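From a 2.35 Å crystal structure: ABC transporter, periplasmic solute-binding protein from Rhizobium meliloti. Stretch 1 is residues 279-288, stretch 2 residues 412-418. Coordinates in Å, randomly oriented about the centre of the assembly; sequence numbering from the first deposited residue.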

# COMPACT_ATOMS: atom_id res chain seq x y z
N PHE A 279 -15.55 -8.38 12.27
CA PHE A 279 -16.62 -8.95 13.07
C PHE A 279 -15.98 -9.84 14.07
O PHE A 279 -15.05 -10.56 13.72
CB PHE A 279 -17.53 -9.83 12.18
CG PHE A 279 -18.35 -9.06 11.18
CD1 PHE A 279 -19.33 -8.18 11.60
CD2 PHE A 279 -18.16 -9.25 9.81
CE1 PHE A 279 -20.10 -7.49 10.68
CE2 PHE A 279 -18.90 -8.54 8.89
CZ PHE A 279 -19.89 -7.65 9.33
N ASN A 280 -16.49 -9.87 15.29
CA ASN A 280 -16.00 -10.84 16.25
C ASN A 280 -17.07 -11.76 16.82
O ASN A 280 -17.58 -11.51 17.92
CB ASN A 280 -15.30 -10.16 17.38
CG ASN A 280 -14.63 -11.15 18.29
OD1 ASN A 280 -14.60 -12.35 18.00
ND2 ASN A 280 -14.12 -10.67 19.37
N PRO A 281 -17.40 -12.83 16.07
CA PRO A 281 -18.54 -13.67 16.50
C PRO A 281 -18.25 -14.49 17.76
O PRO A 281 -19.17 -14.88 18.47
CB PRO A 281 -18.83 -14.54 15.28
CG PRO A 281 -17.65 -14.39 14.36
CD PRO A 281 -16.88 -13.17 14.73
N ASP A 282 -16.97 -14.72 18.06
CA ASP A 282 -16.58 -15.41 19.30
C ASP A 282 -17.01 -14.62 20.54
O ASP A 282 -17.32 -15.21 21.57
CB ASP A 282 -15.07 -15.68 19.33
CG ASP A 282 -14.59 -16.55 18.14
OD1 ASP A 282 -15.30 -17.53 17.80
OD2 ASP A 282 -13.52 -16.27 17.56
N ARG A 283 -17.00 -13.30 20.44
CA ARG A 283 -17.48 -12.45 21.52
C ARG A 283 -18.97 -12.08 21.45
O ARG A 283 -19.66 -12.07 22.46
CB ARG A 283 -16.65 -11.17 21.56
CG ARG A 283 -16.88 -10.32 22.79
CD ARG A 283 -16.04 -9.07 22.71
NE ARG A 283 -16.17 -8.25 23.90
CZ ARG A 283 -16.62 -7.00 23.90
NH1 ARG A 283 -16.71 -6.32 25.02
NH2 ARG A 283 -17.00 -6.44 22.77
N ALA A 284 -19.44 -11.78 20.25
CA ALA A 284 -20.78 -11.32 20.01
C ALA A 284 -21.61 -12.45 19.38
O ALA A 284 -21.58 -12.66 18.17
CB ALA A 284 -20.73 -10.13 19.07
N GLU A 285 -22.35 -13.17 20.20
CA GLU A 285 -23.13 -14.32 19.72
C GLU A 285 -24.01 -14.03 18.46
O GLU A 285 -24.22 -14.92 17.65
CB GLU A 285 -23.98 -14.86 20.86
CG GLU A 285 -24.15 -16.37 20.92
CD GLU A 285 -25.22 -16.76 21.94
OE1 GLU A 285 -25.27 -16.14 23.02
OE2 GLU A 285 -26.03 -17.67 21.66
N PRO A 286 -24.51 -12.78 18.29
CA PRO A 286 -25.27 -12.47 17.06
C PRO A 286 -24.47 -12.45 15.73
O PRO A 286 -25.04 -12.60 14.65
CB PRO A 286 -25.86 -11.08 17.36
CG PRO A 286 -25.94 -11.01 18.86
CD PRO A 286 -24.71 -11.74 19.33
N LEU A 287 -23.16 -12.27 15.80
CA LEU A 287 -22.41 -12.15 14.59
C LEU A 287 -22.05 -13.52 14.09
O LEU A 287 -21.48 -13.62 13.01
CB LEU A 287 -21.15 -11.37 14.88
CG LEU A 287 -21.43 -9.95 15.29
CD1 LEU A 287 -20.12 -9.26 15.62
CD2 LEU A 287 -22.21 -9.22 14.19
N LYS A 288 -22.34 -14.56 14.86
CA LYS A 288 -22.14 -15.93 14.39
C LYS A 288 -23.13 -16.24 13.28
O LYS A 288 -22.87 -17.07 12.43
CB LYS A 288 -22.34 -16.97 15.50
CG LYS A 288 -21.46 -16.76 16.71
CD LYS A 288 -21.32 -18.02 17.52
CE LYS A 288 -20.49 -17.78 18.78
NZ LYS A 288 -20.60 -18.96 19.66
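Stretch 2 412-418: EQKYDLG

Stretch 2 approaches stretch 1 as a loop that straightens into a strand at Leu 417 and Gly 418. It runs antiparallel to the start of stretch 1: Phe 279 and Leu 417 form a non-hydrogen-bonded bridge pair, their CA atoms 5.0 Å apart, and Asn 280 lies beside Asp 416. Beyond Asn 280 the first chain turns, with helical backbone angles at 281-283, and the side chains of Arg 283 and Ala 284 reach back to the loop, Arg 283 across 413-416 and Ala 284 at Asp 416.

The polar part of the contact centres on Asn 280. Asn 280 N donates to Asp 416 O at 2.8 Å, while the side chain, with chi1 in the t well, extends toward the loop, where Asn 280 ND2 donates to Tyr 415 O at 3.0 Å. An amide suits this position because it can also accept: Asn 280 OD1 takes a weak bond from Asp 282 N at 3.4 Å. The backbone oxygen of Asn 280 is satisfied within its own turn by Ala 284 N at 3.0 Å and, weakly, by Arg 283 N at 3.1 Å.

Arg 283 stretches out with its first three chi angles all t, carrying one face of its guanidinium over the backbone at Lys 414 C and Tyr 415 N. Arg 283 NH2 forms a salt bridge with Asp 416 OD1 at 2.9 Å; with an N-H...acceptor angle of 119° the hydrogen bond is weak, but the opposite charges still attract. Asp 416 OD2 is satisfied elsewhere in the structure. Ala 284 CB lies 3.6 Å from Asp 416 OD1.

Apolar side chains close the other part of the contact. Leu 417 CD2 lies 3.5 Å from Phe 279 CD1 and 4.2 Å from Leu 287 CD1, so branched and aromatic groups, which have no polar atoms to satisfy, pack together where all three residues are buried; Leu 287 CD1 also lies 3.3 Å from Asp 416 O, whose donor is Asn 280 N.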

# COMPACT_ATOMS: atom_id res chain seq x y z
N GLU A 412 -5.90 -9.34 21.64
CA GLU A 412 -6.72 -8.37 22.37
C GLU A 412 -8.11 -8.26 21.78
O GLU A 412 -8.57 -7.15 21.42
CB GLU A 412 -6.04 -6.99 22.38
N GLN A 413 -8.79 -9.41 21.72
CA GLN A 413 -10.07 -9.54 21.03
C GLN A 413 -11.28 -9.05 21.85
O GLN A 413 -12.35 -9.67 21.80
CB GLN A 413 -10.29 -11.00 20.58
N LYS A 414 -11.13 -7.92 22.57
CA LYS A 414 -12.21 -7.31 23.38
C LYS A 414 -13.00 -6.25 22.59
O LYS A 414 -12.90 -5.06 22.88
CB LYS A 414 -11.66 -6.69 24.67
N TYR A 415 -13.78 -6.72 21.61
CA TYR A 415 -14.61 -5.89 20.71
C TYR A 415 -15.59 -6.77 19.92
O TYR A 415 -15.26 -7.91 19.60
CB TYR A 415 -13.76 -5.10 19.73
CG TYR A 415 -13.02 -5.93 18.70
CD1 TYR A 415 -11.72 -6.42 18.96
CD2 TYR A 415 -13.59 -6.21 17.46
CE1 TYR A 415 -11.03 -7.15 18.01
CE2 TYR A 415 -12.91 -6.95 16.50
CZ TYR A 415 -11.64 -7.42 16.77
OH TYR A 415 -11.02 -8.16 15.81
N ASP A 416 -16.78 -6.25 19.63
CA ASP A 416 -17.70 -6.95 18.73
C ASP A 416 -17.41 -6.61 17.28
O ASP A 416 -17.42 -7.47 16.44
CB ASP A 416 -19.15 -6.61 19.04
CG ASP A 416 -19.53 -6.94 20.45
OD1 ASP A 416 -18.84 -7.79 21.01
OD2 ASP A 416 -20.51 -6.35 20.99
N LEU A 417 -17.20 -5.32 17.03
CA LEU A 417 -16.78 -4.74 15.74
C LEU A 417 -15.58 -3.82 15.93
O LEU A 417 -15.44 -3.14 16.95
CB LEU A 417 -17.89 -3.88 15.14
CG LEU A 417 -19.23 -4.56 15.03
CD1 LEU A 417 -20.37 -3.55 14.88
CD2 LEU A 417 -19.22 -5.56 13.87
N GLY A 418 -14.73 -3.77 14.90
CA GLY A 418 -13.56 -2.89 14.89
C GLY A 418 -13.04 -2.66 13.49
O GLY A 418 -13.47 -3.31 12.55